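Long-range contact in levoglucosan dehydrogenase (Pseudarthrobacter phenanthrenivorans, PDB 6A3F), which oxidises the anhydrosugar levoglucosan to 3-dehydrolevoglucosan, using NAD(+) as the hydride acceptor: residues L40-A54 against G356-K368. Sequence-based numbering, arbitrary orientation.
Sequences LAYAAMPMFFWPAPA and GETKIIEAHDFFK
Ala41 and Ile360 bring their CA atoms to 4.4 Å where helix 40-48, the first helix of the Rossmann domain, crosses helix 356-368. The crossing angle is -71°, with the axes 8.3 Å apart. Small residues permit this closeness: the CB of Ala41 lies 3.5 Å from the carbonyl O of Lys359 and also meets the CB of Ala363, while Leu40 lays CD2 against the bare CA of Gly356.

The packing is knobs-into-holes in both directions. Ile360 enters among Ala41, Ala44, Met45 and Phe48; its CG1 branch, anti to the carbonyl carbon (chi1 -69°), carries CD1 to 3.6 Å from the CB of Ala44 and over one face of the Phe48 ring. Met45 fills the hole formed by Ile360, Ala363, His364 and Phe367. Its flexible chain bends at chi2 and chi3, setting SD at the edge of the imidazole and CE 3.7 Å from the CB of Phe367. The ring of Phe367 meets Tyr42 edge to edge, CE2 to CE1, while the hydroxyl of Tyr42 hydrogen-bonds to the Asp98 carboxylate.

Just beyond the helix end, Phe49 and His364 form an offset, nearly parallel stack, centroids 3.9 Å apart. The flat imidazole gives Phe49 a face yet keeps NE2 for an in-plane water, shared with Pro51 O. Pro53's compact ring fits tightly against Lys368's backbone.

Buried apolar surface, close fit and one aromatic stack, with the water as polar link, thus join this helix to late helix 355-371; Tyr42 and Phe367 also touch sheet strands 23-30 and 55-62.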
# COMPACT_ATOMS: atom_id res chain seq x y z
N LEU B 40 -1.74 -31.30 -8.02
CA LEU B 40 -1.48 -30.21 -8.96
C LEU B 40 0.00 -30.17 -9.30
O LEU B 40 0.34 -30.00 -10.47
CB LEU B 40 -1.89 -28.88 -8.33
CG LEU B 40 -1.44 -27.64 -9.09
CD1 LEU B 40 -2.06 -27.60 -10.48
CD2 LEU B 40 -1.81 -26.40 -8.30
N ALA B 41 0.86 -30.20 -8.29
CA ALA B 41 2.28 -30.10 -8.52
C ALA B 41 2.76 -31.22 -9.47
O ALA B 41 3.50 -30.93 -10.41
CB ALA B 41 3.05 -30.13 -7.23
N TYR B 42 2.30 -32.45 -9.24
CA TYR B 42 2.79 -33.61 -10.00
C TYR B 42 2.26 -33.51 -11.44
O TYR B 42 2.96 -33.87 -12.37
CB TYR B 42 2.44 -34.93 -9.28
CG TYR B 42 3.10 -35.06 -7.93
CD1 TYR B 42 4.46 -34.81 -7.79
CD2 TYR B 42 2.37 -35.29 -6.79
CE1 TYR B 42 5.08 -34.84 -6.55
CE2 TYR B 42 2.97 -35.31 -5.53
CZ TYR B 42 4.32 -35.10 -5.42
OH TYR B 42 4.91 -35.06 -4.20
N ALA B 43 1.05 -33.01 -11.62
CA ALA B 43 0.44 -32.90 -12.94
C ALA B 43 1.06 -31.74 -13.73
O ALA B 43 1.35 -31.89 -14.92
CB ALA B 43 -1.05 -32.77 -12.79
N ALA B 44 1.32 -30.60 -13.08
CA ALA B 44 1.68 -29.39 -13.79
C ALA B 44 3.19 -29.22 -13.90
O ALA B 44 3.57 -28.50 -14.78
CB ALA B 44 1.09 -28.14 -13.16
N MET B 45 4.01 -29.82 -13.03
CA MET B 45 5.43 -29.51 -13.04
C MET B 45 6.05 -29.71 -14.44
O MET B 45 6.71 -28.81 -14.91
CB MET B 45 6.21 -30.28 -11.98
CG MET B 45 7.69 -29.94 -11.99
SD MET B 45 8.59 -31.01 -13.16
CE MET B 45 8.79 -32.45 -12.11
N PRO B 46 5.84 -30.84 -15.13
CA PRO B 46 6.46 -30.90 -16.48
C PRO B 46 5.83 -29.93 -17.52
O PRO B 46 6.47 -29.60 -18.52
CB PRO B 46 6.26 -32.37 -16.87
CG PRO B 46 5.02 -32.79 -16.13
CD PRO B 46 5.11 -32.08 -14.80
N MET B 47 4.60 -29.50 -17.33
CA MET B 47 4.01 -28.50 -18.20
C MET B 47 4.82 -27.21 -18.09
O MET B 47 4.97 -26.51 -19.09
CB MET B 47 2.55 -28.17 -17.84
CG MET B 47 1.64 -29.37 -17.74
SD MET B 47 -0.02 -28.82 -17.25
CE MET B 47 -0.96 -30.35 -17.27
N PHE B 48 5.30 -26.90 -16.88
CA PHE B 48 5.96 -25.63 -16.60
C PHE B 48 7.44 -25.68 -16.94
O PHE B 48 8.00 -24.70 -17.44
CB PHE B 48 5.74 -25.26 -15.12
CG PHE B 48 4.38 -24.65 -14.84
CD1 PHE B 48 3.23 -25.20 -15.37
CD2 PHE B 48 4.24 -23.53 -14.05
CE1 PHE B 48 1.98 -24.65 -15.12
CE2 PHE B 48 2.99 -22.96 -13.82
CZ PHE B 48 1.87 -23.51 -14.36
N PHE B 49 8.06 -26.82 -16.64
CA PHE B 49 9.49 -26.94 -16.76
C PHE B 49 9.78 -28.10 -17.71
O PHE B 49 9.68 -29.27 -17.31
CB PHE B 49 10.09 -27.22 -15.38
CG PHE B 49 10.02 -26.11 -14.38
CD1 PHE B 49 11.00 -25.13 -14.33
CD2 PHE B 49 8.97 -26.02 -13.48
CE1 PHE B 49 10.97 -24.12 -13.39
CE2 PHE B 49 8.93 -24.99 -12.56
CZ PHE B 49 9.96 -24.06 -12.48
N TRP B 50 10.11 -27.78 -18.96
CA TRP B 50 10.18 -28.78 -20.02
C TRP B 50 11.41 -28.56 -20.93
O TRP B 50 11.67 -27.44 -21.41
CB TRP B 50 8.91 -28.78 -20.86
CG TRP B 50 8.87 -29.95 -21.79
CD1 TRP B 50 9.25 -29.96 -23.11
CD2 TRP B 50 8.51 -31.30 -21.48
NE1 TRP B 50 9.10 -31.22 -23.64
CE2 TRP B 50 8.64 -32.06 -22.66
CE3 TRP B 50 8.05 -31.94 -20.32
CZ2 TRP B 50 8.33 -33.42 -22.73
CZ3 TRP B 50 7.73 -33.28 -20.39
CH2 TRP B 50 7.89 -34.01 -21.58
N PRO B 51 12.18 -29.62 -21.20
CA PRO B 51 11.99 -31.01 -20.73
C PRO B 51 12.13 -31.19 -19.22
O PRO B 51 12.99 -30.60 -18.59
CB PRO B 51 13.15 -31.80 -21.38
CG PRO B 51 13.58 -30.95 -22.54
CD PRO B 51 13.39 -29.53 -22.03
N ALA B 52 11.27 -32.03 -18.66
CA ALA B 52 11.23 -32.22 -17.24
C ALA B 52 12.39 -33.13 -16.82
O ALA B 52 12.83 -33.97 -17.57
CB ALA B 52 9.90 -32.80 -16.82
N PRO B 53 12.85 -32.94 -15.58
CA PRO B 53 13.85 -33.85 -15.05
C PRO B 53 13.32 -35.30 -15.08
O PRO B 53 14.09 -36.21 -15.31
CB PRO B 53 14.19 -33.39 -13.63
CG PRO B 53 13.17 -32.29 -13.29
CD PRO B 53 12.46 -31.94 -14.57
N ALA B 54 12.03 -35.48 -14.84
CA ALA B 54 11.39 -36.78 -14.91
C ALA B 54 9.88 -36.55 -14.90
O ALA B 54 9.44 -35.49 -14.49
CB ALA B 54 11.80 -37.64 -13.73
N GLY B 356 -0.03 -22.71 -5.57
CA GLY B 356 0.27 -23.84 -6.42
C GLY B 356 1.64 -23.73 -7.05
O GLY B 356 2.37 -24.73 -7.11
N GLU B 357 2.01 -22.53 -7.52
CA GLU B 357 3.32 -22.36 -8.19
C GLU B 357 4.46 -22.71 -7.22
O GLU B 357 5.47 -23.26 -7.68
CB GLU B 357 3.49 -20.95 -8.76
CG GLU B 357 2.65 -20.74 -10.00
CD GLU B 357 1.23 -20.20 -9.78
OE1 GLU B 357 0.69 -20.34 -8.66
OE2 GLU B 357 0.68 -19.59 -10.70
N THR B 358 4.32 -22.45 -5.93
CA THR B 358 5.38 -22.79 -4.98
C THR B 358 5.54 -24.31 -4.93
O THR B 358 6.66 -24.84 -4.92
CB THR B 358 5.13 -22.22 -3.58
OG1 THR B 358 4.09 -22.92 -2.88
CG2 THR B 358 4.86 -20.73 -3.66
N LYS B 359 4.43 -25.01 -4.96
CA LYS B 359 4.48 -26.50 -4.96
C LYS B 359 5.02 -27.05 -6.29
O LYS B 359 5.71 -28.10 -6.30
CB LYS B 359 3.10 -27.09 -4.66
CG LYS B 359 2.50 -26.74 -3.31
CD LYS B 359 3.33 -27.23 -2.11
CE LYS B 359 3.26 -28.74 -1.91
NZ LYS B 359 4.23 -29.13 -0.86
N ILE B 360 4.72 -26.38 -7.40
CA ILE B 360 5.21 -26.77 -8.72
C ILE B 360 6.75 -26.60 -8.79
O ILE B 360 7.48 -27.49 -9.31
CB ILE B 360 4.46 -26.03 -9.85
CG1 ILE B 360 3.00 -26.50 -9.96
CG2 ILE B 360 5.16 -26.25 -11.18
CD1 ILE B 360 2.13 -25.60 -10.77
N ILE B 361 7.24 -25.51 -8.25
CA ILE B 361 8.67 -25.21 -8.23
C ILE B 361 9.37 -26.21 -7.31
O ILE B 361 10.42 -26.76 -7.66
CB ILE B 361 8.92 -23.77 -7.78
CG1 ILE B 361 8.38 -22.77 -8.80
CG2 ILE B 361 10.40 -23.51 -7.56
CD1 ILE B 361 8.30 -21.39 -8.26
N GLU B 362 8.78 -26.43 -6.14
CA GLU B 362 9.28 -27.43 -5.18
C GLU B 362 9.44 -28.79 -5.87
O GLU B 362 10.53 -29.41 -5.80
CB GLU B 362 8.32 -27.45 -3.99
CG GLU B 362 8.73 -28.38 -2.85
CD GLU B 362 7.69 -28.37 -1.74
OE1 GLU B 362 6.50 -28.70 -2.06
OE2 GLU B 362 8.06 -28.00 -0.60
N ALA B 363 8.39 -29.26 -6.53
CA ALA B 363 8.42 -30.56 -7.22
C ALA B 363 9.47 -30.57 -8.35
O ALA B 363 10.17 -31.60 -8.58
CB ALA B 363 7.05 -30.91 -7.70
N HIS B 364 9.60 -29.46 -9.07
CA HIS B 364 10.64 -29.39 -10.09
C HIS B 364 12.01 -29.65 -9.47
O HIS B 364 12.83 -30.43 -10.05
CB HIS B 364 10.64 -28.03 -10.80
CG HIS B 364 11.68 -27.94 -11.88
ND1 HIS B 364 12.77 -27.10 -11.81
CD2 HIS B 364 11.82 -28.62 -13.03
CE1 HIS B 364 13.53 -27.27 -12.88
NE2 HIS B 364 12.99 -28.21 -13.62
N ASP B 365 12.32 -29.00 -8.35
CA ASP B 365 13.66 -29.10 -7.83
C ASP B 365 13.88 -30.50 -7.22
O ASP B 365 14.99 -31.03 -7.24
CB ASP B 365 13.98 -28.02 -6.80
CG ASP B 365 14.22 -26.62 -7.43
OD1 ASP B 365 14.40 -26.51 -8.67
OD2 ASP B 365 14.22 -25.67 -6.64
N PHE B 366 12.81 -31.05 -6.70
CA PHE B 366 12.83 -32.39 -6.06
C PHE B 366 13.17 -33.45 -7.11
O PHE B 366 14.01 -34.34 -6.90
CB PHE B 366 11.46 -32.64 -5.43
CG PHE B 366 11.29 -33.98 -4.76
CD1 PHE B 366 12.12 -34.37 -3.72
CD2 PHE B 366 10.27 -34.83 -5.13
CE1 PHE B 366 11.97 -35.62 -3.11
CE2 PHE B 366 10.10 -36.06 -4.50
CZ PHE B 366 10.96 -36.45 -3.49
N PHE B 367 12.49 -33.37 -8.22
CA PHE B 367 12.64 -34.33 -9.30
C PHE B 367 13.97 -34.11 -10.05
O PHE B 367 14.59 -35.11 -10.52
CB PHE B 367 11.40 -34.31 -10.20
CG PHE B 367 10.27 -35.18 -9.70
CD1 PHE B 367 10.26 -36.54 -9.93
CD2 PHE B 367 9.21 -34.65 -8.98
CE1 PHE B 367 9.25 -37.34 -9.43
CE2 PHE B 367 8.19 -35.45 -8.50
CZ PHE B 367 8.20 -36.80 -8.74
N LYS B 368 14.46 -32.88 -10.12
CA LYS B 368 15.76 -32.57 -10.67
C LYS B 368 16.86 -33.27 -9.84
O LYS B 368 17.74 -33.90 -10.40
CB LYS B 368 15.94 -31.04 -10.70
CG LYS B 368 17.25 -30.54 -11.26
CD LYS B 368 17.24 -29.10 -11.78
CE LYS B 368 18.38 -28.90 -12.77
NZ LYS B 368 18.65 -27.47 -13.04
O HOH W 1 13.78 -29.36 -16.24